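Probable porin (Pseudomonas aeruginosa, PDB 4FT6) probably forms a beta-barrel channel of the OprD porin family that lets small solutes cross the bacterial outer membrane. Local coordinates at residues 14-18 with 389-393; 45-50 with 62-67; 182-188 with 201-207. One frame throughout, in Å; residues are numbered along the deposited sequence.

Interaction 1 of 3, residues 14-18 with 389-393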
loop_
_atom_site.group_PDB
_atom_site.type_symbol
_atom_site.label_atom_id
_atom_site.label_comp_id
_atom_site.label_asym_id
_atom_site.label_seq_id
_atom_site.Cartn_x
_atom_site.Cartn_y
_atom_site.Cartn_z
ATOM N N SER A 14 15.952 15.110 10.906
ATOM C CA SER A 14 14.774 14.889 11.726
ATOM C C SER A 14 14.756 13.485 12.325
ATOM O O SER A 14 15.291 12.535 11.744
ATOM C CB SER A 14 13.500 15.132 10.921
ATOM O OG SER A 14 13.386 14.215 9.848
ATOM N N VAL A 15 14.146 13.369 13.501
ATOM C CA VAL A 15 13.867 12.076 14.109
ATOM C C VAL A 15 12.411 12.066 14.566
ATOM O O VAL A 15 11.963 12.972 15.280
ATOM C CB VAL A 15 14.777 11.800 15.325
ATOM C CG1 VAL A 15 14.611 10.358 15.790
ATOM C CG2 VAL A 15 16.225 12.075 14.972
ATOM N N SER A 16 11.669 11.050 14.140
ATOM C CA SER A 16 10.299 10.882 14.598
ATOM C C SER A 16 10.082 9.464 15.126
ATOM O O SER A 16 10.747 8.509 14.688
ATOM C CB SER A 16 9.320 11.183 13.476
ATOM O OG SER A 16 9.487 10.264 12.416
ATOM N N LEU A 17 9.172 9.351 16.091
ATOM C CA LEU A 17 8.770 8.071 16.644
ATOM C C LEU A 17 7.282 7.890 16.398
ATOM O O LEU A 17 6.448 8.558 17.025
ATOM C CB LEU A 17 9.049 8.017 18.144
ATOM C CG LEU A 17 8.485 6.765 18.821
ATOM C CD1 LEU A 17 9.103 5.506 18.217
ATOM C CD2 LEU A 17 8.686 6.807 20.326
ATOM N N GLY A 18 6.946 6.994 15.478
ATOM C CA GLY A 18 5.551 6.740 15.168
ATOM C C GLY A 18 4.978 5.666 16.070
ATOM O O GLY A 18 5.567 4.585 16.231
ATOM N N TYR A 389 -0.229 8.327 16.840
ATOM C CA TYR A 389 0.433 9.519 17.318
ATOM C C TYR A 389 1.850 9.519 16.772
ATOM O O TYR A 389 2.435 8.462 16.541
ATOM C CB TYR A 389 0.454 9.539 18.841
ATOM C CG TYR A 389 0.989 10.823 19.408
ATOM C CD1 TYR A 389 0.221 11.972 19.404
ATOM C CD2 TYR A 389 2.260 10.889 19.959
ATOM C CE1 TYR A 389 0.701 13.156 19.931
ATOM C CE2 TYR A 389 2.750 12.068 20.488
ATOM C CZ TYR A 389 1.966 13.196 20.474
ATOM O OH TYR A 389 2.437 14.376 21.000
ATOM N N SER A 390 2.402 10.703 16.553
ATOM C CA SER A 390 3.745 10.792 16.020
ATOM C C SER A 390 4.563 11.719 16.905
ATOM O O SER A 390 4.230 12.892 17.065
ATOM C CB SER A 390 3.710 11.293 14.579
ATOM O OG SER A 390 4.918 10.980 13.917
ATOM N N LEU A 391 5.622 11.182 17.497
ATOM C CA LEU A 391 6.463 11.951 18.404
ATOM C C LEU A 391 7.757 12.372 17.706
ATOM O O LEU A 391 8.559 11.522 17.314
ATOM C CB LEU A 391 6.804 11.117 19.640
ATOM C CG LEU A 391 6.860 11.838 20.984
ATOM C CD1 LEU A 391 7.520 10.947 22.021
ATOM C CD2 LEU A 391 7.586 13.168 20.884
ATOM N N PRO A 392 7.955 13.690 17.539
ATOM C CA PRO A 392 9.232 14.253 17.061
ATOM C C PRO A 392 10.313 14.254 18.151
ATOM O O PRO A 392 9.982 14.500 19.306
ATOM C CB PRO A 392 8.864 15.695 16.696
ATOM C CG PRO A 392 7.612 15.996 17.497
ATOM C CD PRO A 392 6.873 14.693 17.578
ATOM N N LEU A 393 11.571 13.993 17.795
ATOM C CA LEU A 393 12.654 13.943 18.787
ATOM C C LEU A 393 13.700 15.063 18.638
ATOM O O LEU A 393 14.033 15.499 17.530
ATOM C CB LEU A 393 13.336 12.558 18.797
ATOM C CG LEU A 393 12.677 11.377 19.534
ATOM C CD1 LEU A 393 11.411 11.797 20.253
ATOM C CD2 LEU A 393 12.391 10.217 18.596
#
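A beta-barrel must join its first strand to its last, and in this porin the closure is made here: strand 14-28 pairs antiparallel with strand 380-392 across some 370 intervening residues. The axes of the short strands 14-18 and 389-392 run at 149° to each other and approach to 4.4 Å. At the start of 389-393, Tyr389 contributes little; its backbone is already hydrogen-bonded to Leu19, one step further along the first strand. Ser390 then faces Gly18 as a non-hydrogen-bonded pair, with CA atoms 4.5 Å apart, and Gly18 brings no side chain to this pair. Leu391 forms the doubly bonded rung: its N donates to Leu17 O at 2.8 Å and its O accepts from Leu17 N at 2.6 Å. The same carbonyl O of Leu391 also takes a CA-H...O contact from Ser16 CA at 3.3 Å. Leu391 and Leu17 share a face, with Leu391 CB 4.1 Å from Leu17 CB; a bound detergent about 4 Å from the Leu17 side chain is consistent with this being the outer, membrane-facing side. Ser16, Ser390 and Pro392 occupy the other face. Pro392, opposite Ser16, is tolerated because this is again a non-hydrogen-bonded pair, where no N-H is needed toward strand 14-28; its CA instead touches Val15 O at 3.5 Å. Leu393, the last modelled residue, finishes the seam. Its N donates to Val15 O at 2.7 Å, while its side chain points toward the first strand, placing Leu393 CD2 3.6 Å from Val15 CG1 and 4.0 Å from Leu17 CB.

Interaction 2 of 3, residues 45-50 with 62-67; sequences FLLQAK and VELIGQ. With DMU (decyl-beta-D-maltopyranoside), chain F.
Four backbone hydrogen bonds tie 45-50 to 62-67, adjacent strands of a beta hairpin in the porin barrel wall. Leu47 N donates to Gly66 O (2.7 Å) and Gly66 N to Leu47 O (2.6 Å); Ala49 N donates to Leu64 O (3.0 Å) and Leu64 N to Ala49 O (2.7 Å). Between and beyond these rungs, Leu46-Gln67, Gln48-Ile65 and Lys50-Glu63 are non-hydrogen-bonded pairs. Both strands are extended and antiparallel at 172°, with axes 4.6 Å apart. Lys50 (chi1 m) and Glu63 (chi1 m) make a long salt bridge, Lys50 NZ to Glu63 OE1 at 3.8 Å; Glu63 OE2 is also paired with Lys104. On that face, Leu46 (t, p) sets CD1 4.1 Å from Ile65 CG2, and Leu118 of strand 117-121 covers Gln48 and Ile65. The opposite face, bearing Leu47, Ala49 and Leu64, is apolar, as expected of a membrane-facing surface: Ala49 CB lies 4.2 Å from Leu64 CB. Gly66 leaves space beside Leu47, and the decyl tail of a detergent passes there, its C43 3.7 Å from Leu47 CB and its C40 3.8 Å from Gly66 C.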
loop_
_atom_site.group_PDB
_atom_site.type_symbol
_atom_site.label_atom_id
_atom_site.label_comp_id
_atom_site.label_asym_id
_atom_site.label_seq_id
_atom_site.Cartn_x
_atom_site.Cartn_y
_atom_site.Cartn_z
ATOM N N PHE A 45 6.023 0.522 17.094
ATOM C CA PHE A 45 6.882 1.696 17.192
ATOM C C PHE A 45 7.645 1.845 15.895
ATOM O O PHE A 45 8.240 0.879 15.420
ATOM C CB PHE A 45 7.891 1.514 18.319
ATOM C CG PHE A 45 7.262 1.332 19.669
ATOM C CD1 PHE A 45 6.750 0.099 20.055
ATOM C CD2 PHE A 45 7.185 2.389 20.558
ATOM C CE1 PHE A 45 6.161 -0.074 21.294
ATOM C CE2 PHE A 45 6.600 2.223 21.808
ATOM C CZ PHE A 45 6.090 0.988 22.174
ATOM N N LEU A 46 7.647 3.047 15.329
ATOM C CA LEU A 46 8.360 3.286 14.076
ATOM C C LEU A 46 9.368 4.422 14.196
ATOM O O LEU A 46 8.997 5.603 14.225
ATOM C CB LEU A 46 7.380 3.578 12.946
ATOM C CG LEU A 46 8.007 3.676 11.555
ATOM C CD1 LEU A 46 8.820 2.406 11.251
ATOM C CD2 LEU A 46 6.903 3.925 10.504
ATOM N N LEU A 47 10.645 4.056 14.260
ATOM C CA LEU A 47 11.715 5.035 14.414
ATOM C C LEU A 47 12.261 5.420 13.051
ATOM O O LEU A 47 12.725 4.565 12.282
ATOM C CB LEU A 47 12.849 4.467 15.265
ATOM C CG LEU A 47 13.922 5.478 15.658
ATOM C CD1 LEU A 47 13.265 6.687 16.310
ATOM C CD2 LEU A 47 14.947 4.834 16.597
ATOM N N GLN A 48 12.191 6.707 12.746
ATOM C CA GLN A 48 12.718 7.208 11.487
ATOM C C GLN A 48 13.616 8.397 11.742
ATOM O O GLN A 48 13.153 9.447 12.198
ATOM C CB GLN A 48 11.585 7.601 10.543
ATOM C CG GLN A 48 10.894 6.429 9.905
ATOM C CD GLN A 48 9.796 6.854 8.964
ATOM O OE1 GLN A 48 8.754 7.350 9.397
ATOM N NE2 GLN A 48 10.021 6.668 7.666
ATOM N N ALA A 49 14.902 8.219 11.450
ATOM C CA ALA A 49 15.899 9.261 11.666
ATOM C C ALA A 49 16.609 9.573 10.353
ATOM O O ALA A 49 17.176 8.688 9.707
ATOM C CB ALA A 49 16.888 8.829 12.711
ATOM N N LYS A 50 16.561 10.833 9.950
ATOM C CA LYS A 50 17.210 11.251 8.726
ATOM C C LYS A 50 18.182 12.349 9.088
ATOM O O LYS A 50 17.845 13.250 9.852
ATOM C CB LYS A 50 16.181 11.801 7.741
ATOM C CG LYS A 50 15.034 10.863 7.452
ATOM C CD LYS A 50 13.803 11.632 7.023
ATOM C CE LYS A 50 12.583 10.726 6.932
ATOM N NZ LYS A 50 12.497 10.040 5.632
ATOM N N VAL A 62 22.498 10.055 5.728
ATOM C CA VAL A 62 22.130 8.710 6.120
ATOM C C VAL A 62 20.820 8.717 6.878
ATOM O O VAL A 62 20.534 9.647 7.639
ATOM C CB VAL A 62 23.264 8.003 6.917
ATOM C CG1 VAL A 62 23.470 8.645 8.295
ATOM C CG2 VAL A 62 22.976 6.512 7.027
ATOM N N GLU A 63 20.023 7.684 6.632
ATOM C CA GLU A 63 18.719 7.535 7.253
ATOM C C GLU A 63 18.658 6.210 8.020
ATOM O O GLU A 63 19.438 5.295 7.762
ATOM C CB GLU A 63 17.616 7.607 6.189
ATOM C CG GLU A 63 17.510 8.965 5.529
ATOM C CD GLU A 63 16.282 9.122 4.623
ATOM O OE1 GLU A 63 15.541 8.134 4.379
ATOM O OE2 GLU A 63 16.069 10.261 4.151
ATOM N N LEU A 64 17.727 6.109 8.957
ATOM C CA LEU A 64 17.587 4.909 9.766
ATOM C C LEU A 64 16.105 4.602 9.916
ATOM O O LEU A 64 15.302 5.506 10.187
ATOM C CB LEU A 64 18.204 5.140 11.146
ATOM C CG LEU A 64 18.570 3.925 11.991
ATOM C CD1 LEU A 64 19.831 3.281 11.448
ATOM C CD2 LEU A 64 18.774 4.334 13.438
ATOM N N ILE A 65 15.729 3.343 9.713
ATOM C CA ILE A 65 14.360 2.928 9.984
ATOM C C ILE A 65 14.353 1.839 11.055
ATOM O O ILE A 65 14.988 0.789 10.899
ATOM C CB ILE A 65 13.642 2.444 8.711
ATOM C CG1 ILE A 65 13.708 3.535 7.638
ATOM C CG2 ILE A 65 12.197 2.072 9.029
ATOM C CD1 ILE A 65 13.035 3.178 6.329
ATOM N N GLY A 66 13.665 2.105 12.159
ATOM C CA GLY A 66 13.620 1.166 13.263
ATOM C C GLY A 66 12.185 0.732 13.500
ATOM O O GLY A 66 11.252 1.563 13.492
ATOM N N GLN A 67 11.998 -0.569 13.715
ATOM C CA GLN A 67 10.664 -1.112 13.954
ATOM C C GLN A 67 10.618 -1.938 15.242
ATOM O O GLN A 67 11.576 -2.632 15.582
ATOM C CB GLN A 67 10.233 -1.969 12.762
ATOM C CG GLN A 67 10.286 -1.268 11.419
ATOM C CD GLN A 67 9.756 -2.141 10.294
ATOM O OE1 GLN A 67 8.688 -2.740 10.409
ATOM N NE2 GLN A 67 10.505 -2.227 9.205
HETATM C C1 DMU F . 17.298 -6.906 12.371
HETATM C C2 DMU F . 17.073 -8.049 11.307
HETATM C C3 DMU F . 17.403 -9.558 11.931
HETATM C C4 DMU F . 16.995 -9.628 13.449
HETATM O O5 DMU F . 17.499 -8.517 14.126
HETATM C C6 DMU F . 16.836 -7.344 13.733
HETATM O O7 DMU F . 16.952 -10.722 11.128
HETATM O O16 DMU F . 16.970 -6.332 14.725
HETATM C C18 DMU F . 16.807 -6.702 16.075
HETATM C C19 DMU F . 17.125 -5.550 17.026
HETATM C C22 DMU F . 16.484 -4.265 16.525
HETATM C C25 DMU F . 17.091 -3.083 17.274
HETATM C C28 DMU F . 15.976 -2.338 18.004
HETATM C C31 DMU F . 15.624 -1.080 17.216
HETATM C C34 DMU F . 14.133 -0.853 17.360
HETATM C C37 DMU F . 13.840 0.624 17.472
HETATM C C40 DMU F . 12.359 0.853 17.311
HETATM C C43 DMU F . 11.997 2.117 18.032
HETATM O O49 DMU F . 16.595 -5.826 11.912
HETATM O O55 DMU F . 17.539 -7.716 9.944
HETATM C C57 DMU F . 17.582 -10.872 13.998
HETATM O O61 DMU F . 18.954 -10.784 13.815
HETATM C C5 DMU F . 16.746 -11.254 8.789
HETATM C C7 DMU F . 17.087 -12.692 8.723
HETATM C C8 DMU F . 18.647 -12.874 8.988
HETATM C C9 DMU F . 19.375 -11.451 8.971
HETATM O O1 DMU F . 18.856 -10.736 10.019
HETATM C C10 DMU F . 17.502 -10.506 9.869
HETATM O O2 DMU F . 18.903 -13.671 10.218
HETATM O O3 DMU F . 16.990 -10.650 7.575
HETATM O O4 DMU F . 16.600 -13.250 7.548
HETATM C C11 DMU F . 20.879 -11.441 9.091
HETATM O O6 DMU F . 21.311 -10.119 9.167
#

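Interaction 3 of 3, residues 182-188 with 201-207; sequences RFDYLGA and LWQARLQ
Aromatic side chains fill one face of this antiparallel beta hairpin from the porin barrel wall. Trp202 (chi1 m) lays its six-membered ring over Gly187, whose CA sits 3.9 Å from the ring centroid in a CH-pi contact; a CB on Gly187 would clash with the indole. Tyr185 (chi1 p) brings CD2 to 4.1 Å from Trp202 CZ3 and CB to 4.1 Å from Ala204 CB. Phe183 (chi1 t) places CZ 3.5 Å from Ala204 CB and CD1 4.0 Å from Leu206 CD1. Leu121, Pro122 and Ile123 pack on this face, and His152 stacks on Trp202.

Both strands are extended, at 173°, axes 4.5 Å apart. Asp184-Arg205, Leu186-Gln203 and Ala188-Leu201 are doubly hydrogen-bonded pairs (N...O 2.7-3.1 Å), alternating with non-hydrogen-bonded Phe183-Leu206, Tyr185-Ala204 and Gly187-Trp202. Gln207 N to Arg182 O (2.9 Å) adds a last bond away from the hairpin turn. On the other face, mixing Leu186, Ala188 and Leu201 with polar side chains, Asp184 OD1 is hydrogen-bonded to Gln155, and a water bridges Asp184 OD2 (2.6 Å) to Arg205 O (2.7 Å).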
loop_
_atom_site.group_PDB
_atom_site.type_symbol
_atom_site.label_atom_id
_atom_site.label_comp_id
_atom_site.label_asym_id
_atom_site.label_seq_id
_atom_site.Cartn_x
_atom_site.Cartn_y
_atom_site.Cartn_z
ATOM N N ARG A 182 16.370 -10.218 -8.187
ATOM C CA ARG A 182 16.498 -8.968 -8.912
ATOM C C ARG A 182 15.175 -8.404 -9.410
ATOM O O ARG A 182 14.504 -8.988 -10.274
ATOM C CB ARG A 182 17.522 -9.135 -10.052
ATOM C CG ARG A 182 18.775 -8.270 -9.885
ATOM C CD ARG A 182 20.057 -9.066 -9.826
ATOM N NE ARG A 182 20.633 -9.034 -8.485
ATOM C CZ ARG A 182 21.694 -9.733 -8.107
ATOM N NH1 ARG A 182 22.305 -10.526 -8.965
ATOM N NH2 ARG A 182 22.132 -9.643 -6.871
ATOM N N PHE A 183 14.799 -7.261 -8.846
ATOM C CA PHE A 183 13.641 -6.527 -9.332
ATOM C C PHE A 183 14.095 -5.159 -9.847
ATOM O O PHE A 183 14.435 -4.279 -9.041
ATOM C CB PHE A 183 12.590 -6.362 -8.224
ATOM C CG PHE A 183 11.373 -5.563 -8.647
ATOM C CD1 PHE A 183 10.384 -6.137 -9.447
ATOM C CD2 PHE A 183 11.216 -4.238 -8.254
ATOM C CE1 PHE A 183 9.243 -5.387 -9.848
ATOM C CE2 PHE A 183 10.076 -3.490 -8.637
ATOM C CZ PHE A 183 9.091 -4.070 -9.435
ATOM N N ASP A 184 14.103 -4.985 -11.176
ATOM C CA ASP A 184 14.576 -3.752 -11.814
ATOM C C ASP A 184 13.416 -2.962 -12.411
ATOM O O ASP A 184 12.525 -3.530 -13.061
ATOM C CB ASP A 184 15.584 -4.079 -12.922
ATOM C CG ASP A 184 16.858 -4.716 -12.395
ATOM O OD1 ASP A 184 17.627 -4.016 -11.706
ATOM O OD2 ASP A 184 17.101 -5.908 -12.680
ATOM N N TYR A 185 13.428 -1.650 -12.196
ATOM C CA TYR A 185 12.380 -0.796 -12.750
ATOM C C TYR A 185 12.910 0.514 -13.333
ATOM O O TYR A 185 14.031 0.946 -13.044
ATOM C CB TYR A 185 11.321 -0.480 -11.689
ATOM C CG TYR A 185 11.828 0.405 -10.569
ATOM C CD1 TYR A 185 12.521 -0.128 -9.485
ATOM C CD2 TYR A 185 11.623 1.774 -10.596
ATOM C CE1 TYR A 185 12.982 0.695 -8.445
ATOM C CE2 TYR A 185 12.081 2.597 -9.567
ATOM C CZ TYR A 185 12.759 2.054 -8.500
ATOM O OH TYR A 185 13.200 2.886 -7.494
ATOM N N LEU A 186 12.071 1.136 -14.149
ATOM C CA LEU A 186 12.326 2.458 -14.702
ATOM C C LEU A 186 10.992 3.175 -14.773
ATOM O O LEU A 186 9.968 2.565 -15.119
ATOM C CB LEU A 186 12.916 2.357 -16.106
ATOM C CG LEU A 186 14.374 1.912 -16.161
ATOM C CD1 LEU A 186 14.766 1.591 -17.593
ATOM C CD2 LEU A 186 15.249 3.011 -15.600
ATOM N N GLY A 187 10.989 4.459 -14.438
ATOM C CA GLY A 187 9.754 5.209 -14.471
ATOM C C GLY A 187 9.942 6.643 -14.907
ATOM O O GLY A 187 10.970 7.256 -14.628
ATOM N N ALA A 188 8.935 7.180 -15.591
ATOM C CA ALA A 188 8.944 8.574 -16.023
ATOM C C ALA A 188 7.575 9.159 -15.757
ATOM O O ALA A 188 6.546 8.514 -16.004
ATOM C CB ALA A 188 9.284 8.680 -17.499
ATOM N N LEU A 201 4.811 6.525 -17.009
ATOM C CA LEU A 201 5.280 5.376 -17.764
ATOM C C LEU A 201 6.246 4.578 -16.929
ATOM O O LEU A 201 7.227 5.109 -16.397
ATOM C CB LEU A 201 5.959 5.827 -19.042
ATOM C CG LEU A 201 5.123 5.475 -20.256
ATOM C CD1 LEU A 201 5.151 6.627 -21.231
ATOM C CD2 LEU A 201 5.694 4.198 -20.861
ATOM N N TRP A 202 5.964 3.292 -16.799
ATOM C CA TRP A 202 6.747 2.455 -15.922
ATOM C C TRP A 202 6.973 1.094 -16.529
ATOM O O TRP A 202 6.122 0.568 -17.263
ATOM C CB TRP A 202 6.012 2.279 -14.611
ATOM C CG TRP A 202 5.861 3.547 -13.841
ATOM C CD1 TRP A 202 4.941 4.534 -14.059
ATOM C CD2 TRP A 202 6.645 3.963 -12.711
ATOM N NE1 TRP A 202 5.110 5.544 -13.136
ATOM C CE2 TRP A 202 6.144 5.219 -12.295
ATOM C CE3 TRP A 202 7.721 3.401 -12.013
ATOM C CZ2 TRP A 202 6.683 5.921 -11.206
ATOM C CZ3 TRP A 202 8.258 4.094 -10.940
ATOM C CH2 TRP A 202 7.732 5.341 -10.541
ATOM N N GLN A 203 8.125 0.522 -16.202
ATOM C CA GLN A 203 8.479 -0.806 -16.660
ATOM C C GLN A 203 9.246 -1.476 -15.538
ATOM O O GLN A 203 10.218 -0.911 -15.014
ATOM C CB GLN A 203 9.351 -0.730 -17.903
ATOM C CG GLN A 203 9.932 -2.072 -18.306
ATOM C CD GLN A 203 9.333 -2.602 -19.586
ATOM O OE1 GLN A 203 9.652 -3.703 -20.031
ATOM N NE2 GLN A 203 8.454 -1.816 -20.189
ATOM N N ALA A 204 8.802 -2.665 -15.149
ATOM C CA ALA A 204 9.487 -3.389 -14.099
ATOM C C ALA A 204 9.752 -4.801 -14.560
ATOM O O ALA A 204 9.007 -5.358 -15.380
ATOM C CB ALA A 204 8.683 -3.384 -12.816
ATOM N N ARG A 205 10.813 -5.378 -14.013
ATOM C CA ARG A 205 11.298 -6.673 -14.437
ATOM C C ARG A 205 11.647 -7.511 -13.219
ATOM O O ARG A 205 12.715 -7.321 -12.615
ATOM C CB ARG A 205 12.558 -6.470 -15.270
ATOM C CG ARG A 205 13.111 -7.724 -15.912
ATOM C CD ARG A 205 12.676 -7.783 -17.361
ATOM N NE ARG A 205 13.057 -6.581 -18.103
ATOM C CZ ARG A 205 12.896 -6.429 -19.414
ATOM N NH1 ARG A 205 12.365 -7.405 -20.138
ATOM N NH2 ARG A 205 13.271 -5.300 -19.999
ATOM N N LEU A 206 10.764 -8.436 -12.845
ATOM C CA LEU A 206 11.122 -9.404 -11.810
ATOM C C LEU A 206 11.870 -10.563 -12.463
ATOM O O LEU A 206 11.257 -11.451 -13.073
ATOM C CB LEU A 206 9.889 -9.910 -11.073
ATOM C CG LEU A 206 10.296 -10.868 -9.967
ATOM C CD1 LEU A 206 11.101 -10.087 -8.931
ATOM C CD2 LEU A 206 9.084 -11.527 -9.360
ATOM N N GLN A 207 13.195 -10.539 -12.343
ATOM C CA GLN A 207 14.075 -11.420 -13.118
ATOM C C GLN A 207 13.602 -12.861 -13.211
ATOM O O GLN A 207 13.335 -13.500 -12.189
ATOM C CB GLN A 207 15.490 -11.401 -12.543
ATOM C CG GLN A 207 16.455 -12.369 -13.218
ATOM C CD GLN A 207 17.888 -12.142 -12.790
ATOM O OE1 GLN A 207 18.296 -12.541 -11.697
ATOM N NE2 GLN A 207 18.659 -11.480 -13.644
HETATM O O HOH W 1 15.261 -7.626 -13.400
#

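All three contacts illustrate one rule: a barrel wall repeats the same antiparallel ladder, and the side chains differ with what each face meets. Interactions 1 and 2 are contiguous, since strands 14-28 and 37-50 are neighbours; Gly18 O lies 2.7 Å from Leu46 N and Ser14 O 2.8 Å from Lys50 N, both probable hydrogen bonds. Interaction 3 lies farther round the wall, its centre about 33 Å from that of interaction 1 and about 26 Å from that of interaction 2. Interaction 1 is a surface seam between chain ends, whereas 2 and 3 are local hairpins, partly buried. Detergent lies against both interactions 1 and 2; of the three, interaction 2 alone has a cross-strand salt bridge, a long one. Aromatic packing against residues 121-123, probably inside the barrel, marks interaction 3.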